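Local structure of uncharacterized protein DR_0571 (Deinococcus radiodurans R1, 3C4N) at residues D90-Q95 with L378-L382; W349-P353 with L374-L378. The protein is of unknown function but binds ADP and is probably an FAD-dependent oxidoreductase of the ETF-QO/FixC family. Residues are numbered along the deposited sequence.

Contact 1: D90-Q95 with L378-L382; sequences DIPAGQ and LADTL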
loop_
_atom_site.group_PDB
_atom_site.type_symbol
_atom_site.label_atom_id
_atom_site.label_comp_id
_atom_site.label_asym_id
_atom_site.label_seq_id
_atom_site.Cartn_x
_atom_site.Cartn_y
_atom_site.Cartn_z
ATOM N N ASP A 90 -13.856 -0.535 30.621
ATOM C CA ASP A 90 -13.558 0.668 29.875
ATOM C C ASP A 90 -14.771 1.120 29.086
ATOM O O ASP A 90 -14.650 1.895 28.140
ATOM C CB ASP A 90 -12.383 0.445 28.930
ATOM C CG ASP A 90 -11.050 0.464 29.646
ATOM O OD1 ASP A 90 -11.021 0.751 30.869
ATOM O OD2 ASP A 90 -10.025 0.204 28.973
ATOM N N ILE A 91 -15.942 0.637 29.484
ATOM C CA ILE A 91 -17.180 1.004 28.817
ATOM C C ILE A 91 -17.902 2.093 29.607
ATOM O O ILE A 91 -18.372 1.854 30.715
ATOM C CB ILE A 91 -18.141 -0.196 28.704
ATOM C CG1 ILE A 91 -17.458 -1.368 27.989
ATOM C CG2 ILE A 91 -19.412 0.233 27.960
ATOM C CD1 ILE A 91 -18.269 -2.661 28.003
ATOM N N PRO A 92 -17.974 3.312 29.058
ATOM C CA PRO A 92 -18.670 4.385 29.772
ATOM C C PRO A 92 -20.150 4.010 29.736
ATOM O O PRO A 92 -20.543 3.149 28.947
ATOM C CB PRO A 92 -18.383 5.620 28.917
ATOM C CG PRO A 92 -17.044 5.322 28.325
ATOM C CD PRO A 92 -17.186 3.856 27.940
ATOM N N ALA A 93 -20.966 4.652 30.569
ATOM C CA ALA A 93 -22.397 4.362 30.616
ATOM C C ALA A 93 -23.086 4.750 29.316
ATOM O O ALA A 93 -22.971 5.888 28.864
ATOM C CB ALA A 93 -23.038 5.095 31.781
ATOM N N GLY A 94 -23.796 3.802 28.709
ATOM C CA GLY A 94 -24.503 4.083 27.472
ATOM C C GLY A 94 -23.766 3.611 26.239
ATOM O O GLY A 94 -24.311 3.636 25.138
ATOM N N GLN A 95 -22.521 3.183 26.410
ATOM C CA GLN A 95 -21.743 2.720 25.274
ATOM C C GLN A 95 -21.630 1.185 25.167
ATOM O O GLN A 95 -20.765 0.681 24.452
ATOM C CB GLN A 95 -20.353 3.358 25.333
ATOM C CG GLN A 95 -20.372 4.890 25.344
ATOM C CD GLN A 95 -20.538 5.480 23.958
ATOM O OE1 GLN A 95 -19.729 5.229 23.059
ATOM N NE2 GLN A 95 -21.587 6.267 23.772
ATOM N N LEU A 378 -9.715 4.980 25.019
ATOM C CA LEU A 378 -10.623 3.834 25.120
ATOM C C LEU A 378 -10.784 3.118 23.778
ATOM O O LEU A 378 -11.584 2.186 23.651
ATOM C CB LEU A 378 -12.000 4.261 25.651
ATOM C CG LEU A 378 -12.061 4.806 27.092
ATOM C CD1 LEU A 378 -13.460 5.288 27.377
ATOM C CD2 LEU A 378 -11.656 3.751 28.098
ATOM N N ALA A 379 -9.986 3.522 22.795
ATOM C CA ALA A 379 -10.069 2.926 21.468
ATOM C C ALA A 379 -9.993 1.395 21.435
ATOM O O ALA A 379 -10.553 0.770 20.535
ATOM C CB ALA A 379 -9.007 3.521 20.557
ATOM N N ASP A 380 -9.314 0.780 22.393
ATOM C CA ASP A 380 -9.236 -0.672 22.380
ATOM C C ASP A 380 -10.606 -1.319 22.643
ATOM O O ASP A 380 -10.883 -2.415 22.153
ATOM C CB ASP A 380 -8.181 -1.172 23.390
ATOM C CG ASP A 380 -6.749 -0.695 23.041
ATOM O OD1 ASP A 380 -6.355 -0.774 21.846
ATOM O OD2 ASP A 380 -6.023 -0.254 23.968
ATOM N N THR A 381 -11.475 -0.641 23.388
ATOM C CA THR A 381 -12.795 -1.206 23.674
ATOM C C THR A 381 -13.912 -0.678 22.775
ATOM O O THR A 381 -14.906 -1.366 22.552
ATOM C CB THR A 381 -13.209 -0.941 25.140
ATOM O OG1 THR A 381 -12.232 -1.504 26.025
ATOM C CG2 THR A 381 -14.575 -1.569 25.439
ATOM N N LEU A 382 -13.729 0.528 22.248
ATOM C CA LEU A 382 -14.753 1.178 21.435
ATOM C C LEU A 382 -14.324 1.706 20.055
ATOM O O LEU A 382 -15.145 2.287 19.346
ATOM C CB LEU A 382 -15.316 2.350 22.243
ATOM C CG LEU A 382 -15.731 2.071 23.695
ATOM C CD1 LEU A 382 -15.900 3.378 24.458
ATOM C CD2 LEU A 382 -17.004 1.268 23.716
HETATM O O HOH W 1 -9.509 -0.148 26.472
#

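Contact 2: W349-P353 with L374-L378; sequences WLALP and LGGPL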
loop_
_atom_site.group_PDB
_atom_site.type_symbol
_atom_site.label_atom_id
_atom_site.label_comp_id
_atom_site.label_asym_id
_atom_site.label_seq_id
_atom_site.Cartn_x
_atom_site.Cartn_y
_atom_site.Cartn_z
ATOM N N TRP A 349 1.504 10.212 20.841
ATOM C CA TRP A 349 0.486 11.194 21.191
ATOM C C TRP A 349 -0.908 10.623 20.940
ATOM O O TRP A 349 -1.197 10.123 19.851
ATOM C CB TRP A 349 0.660 12.482 20.376
ATOM C CG TRP A 349 1.825 13.319 20.788
ATOM C CD1 TRP A 349 3.098 13.272 20.285
ATOM C CD2 TRP A 349 1.824 14.348 21.782
ATOM N NE1 TRP A 349 3.883 14.215 20.901
ATOM C CE2 TRP A 349 3.128 14.889 21.825
ATOM C CE3 TRP A 349 0.847 14.867 22.639
ATOM C CZ2 TRP A 349 3.480 15.929 22.696
ATOM C CZ3 TRP A 349 1.196 15.904 23.508
ATOM C CH2 TRP A 349 2.500 16.423 23.529
ATOM N N LEU A 350 -1.761 10.685 21.955
ATOM C CA LEU A 350 -3.125 10.194 21.820
ATOM C C LEU A 350 -4.091 11.351 21.915
ATOM O O LEU A 350 -3.899 12.273 22.713
ATOM C CB LEU A 350 -3.475 9.169 22.902
ATOM C CG LEU A 350 -2.930 7.738 22.735
ATOM C CD1 LEU A 350 -1.446 7.708 23.087
ATOM C CD2 LEU A 350 -3.703 6.798 23.659
ATOM N N ALA A 351 -5.121 11.317 21.078
ATOM C CA ALA A 351 -6.121 12.363 21.105
ATOM C C ALA A 351 -6.972 12.163 22.338
ATOM O O ALA A 351 -7.165 11.041 22.808
ATOM C CB ALA A 351 -6.998 12.312 19.855
ATOM N N LEU A 352 -7.453 13.281 22.860
ATOM C CA LEU A 352 -8.317 13.319 24.015
ATOM C C LEU A 352 -9.560 14.058 23.533
ATOM O O LEU A 352 -9.542 15.277 23.343
ATOM C CB LEU A 352 -7.639 14.076 25.153
ATOM C CG LEU A 352 -7.180 13.173 26.293
ATOM C CD1 LEU A 352 -6.340 12.031 25.748
ATOM C CD2 LEU A 352 -6.404 13.982 27.310
ATOM N N PRO A 353 -10.648 13.317 23.284
ATOM C CA PRO A 353 -11.863 13.982 22.817
ATOM C C PRO A 353 -12.357 14.956 23.892
ATOM O O PRO A 353 -12.432 14.611 25.074
ATOM C CB PRO A 353 -12.826 12.817 22.582
ATOM C CG PRO A 353 -11.910 11.625 22.343
ATOM C CD PRO A 353 -10.836 11.856 23.365
ATOM N N LEU A 374 -12.119 10.478 15.992
ATOM C CA LEU A 374 -11.227 10.417 17.134
ATOM C C LEU A 374 -11.322 9.048 17.790
ATOM O O LEU A 374 -12.416 8.490 17.940
ATOM C CB LEU A 374 -11.595 11.511 18.142
ATOM C CG LEU A 374 -10.796 12.823 18.149
ATOM C CD1 LEU A 374 -10.359 13.190 16.764
ATOM C CD2 LEU A 374 -11.628 13.935 18.782
ATOM N N GLY A 375 -10.158 8.518 18.156
ATOM C CA GLY A 375 -10.055 7.236 18.831
ATOM C C GLY A 375 -9.908 7.534 20.311
ATOM O O GLY A 375 -10.912 7.671 21.002
ATOM N N GLY A 376 -8.676 7.651 20.808
ATOM C CA GLY A 376 -8.483 7.967 22.218
ATOM C C GLY A 376 -8.170 6.814 23.163
ATOM O O GLY A 376 -8.170 5.652 22.750
ATOM N N PRO A 377 -7.929 7.108 24.456
ATOM C CA PRO A 377 -7.605 6.122 25.501
ATOM C C PRO A 377 -8.538 4.918 25.630
ATOM O O PRO A 377 -8.192 3.931 26.282
ATOM C CB PRO A 377 -7.568 6.965 26.782
ATOM C CG PRO A 377 -7.119 8.297 26.289
ATOM C CD PRO A 377 -7.940 8.472 25.017
ATOM N N LEU A 378 -9.715 4.980 25.019
ATOM C CA LEU A 378 -10.623 3.834 25.120
ATOM C C LEU A 378 -10.784 3.118 23.778
ATOM O O LEU A 378 -11.584 2.186 23.651
ATOM C CB LEU A 378 -12.000 4.261 25.651
ATOM C CG LEU A 378 -12.061 4.806 27.092
ATOM C CD1 LEU A 378 -13.460 5.288 27.377
ATOM C CD2 LEU A 378 -11.656 3.751 28.098
#

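Contact 1: D90-Q95 with L378-L382
Apolar packing holds most of this contact together. Leu378, the N-cap residue of helix 379-398, and Leu382 in its first turn present methyl groups to the Pro92 ring: Leu378 CD1 lies 3.7 Å from Pro92 CG, and Leu382 CD1 lies 3.7 Å from Pro92 CD. Proline suits the place because its compact ring offers a rigid apolar edge to two leucines at once. Ile91 CG1 meets Thr381 CG2 at 3.9 Å, although the CA-to-CB bond of Ile91 points away, and Asp90 CB touches Leu378 CD2 at 3.5 Å. In a fold consistent with FAD-dependent oxidoreductases, the facing loop runs from strand 85-86, which pairs with strand 167-169 outside the Rossmann-type sheet around strand 36-42, to helix 96-107, so the approach to one helix packs on the first turn of another. The loop ends in a type II beta turn, closed by Gln95 N to Pro92 O at 3.2 Å; Gly94 has a positive phi, which favours glycine, and Gln95 is the N-cap of helix 96-107. The polar link is indirect: a water donates to Asp90 OD2 at 2.6 Å and hydrogen-bonds Thr381 OG1 at 3.1 Å. Asp90 OD1 forms a salt bridge with Arg272 NH1.

Contact 2: W349-P353 with L374-L378
This is a buried, largely apolar crossing between two sheets: the end of strand 347-352, in the sheet with strand 251-260, meets the loop with two glycines, Gly375 and Gly376, that leaves strand 370-374 of the Rossmann-type sheet for helix 379-398. The CA 350-353 and 374-377 directions are 114° apart, and the segments share no hydrogen bond; strand 347-352 pairs instead with strand 251-260, through Leu350 with Ala253 and Leu352 with Gly251. The loop passes close to the nucleotide, Gly375 lying about 4 Å from the bound ADP between nearest atoms. Leu374 fills the space beside Ala351 and Pro353, with its CG 4.2 Å from Ala351 CB and its CD2 4.1 Å from Pro353 CB; the small alanine lets the leucine branch sit close. Further along, Leu352 CD1 reaches Pro377 CG at 3.9 Å. Gly376 has a positive phi, and a CB there would crowd Pro353 CD and clash with Pro377 CD. Without one, the backbones approach closely enough for a CA-H...O contact, Gly376 CA to Ala351 O at 3.4 Å.

Following the chain from the N terminus, segment 90-95 comes first, in the loop before helix 96-107, and waits 282 residues for its partner. Segment 349-353 follows at the end of strand 347-352, and after only 20 residues, which include strand 362-367 and most of strand 370-374, segment 374-378 closes contact 2. Leu378 ends that segment and opens 378-382, so contact 1 closes directly afterwards: the short loop of contact 2 lies wholly within the span of the long one, the two sharing Leu378. With centres about 12 Å apart, the two contacts fasten consecutive parts of one connection, its two-glycine loop to the sheet containing strand 251-260 and its first helical turn to the 90-95 loop.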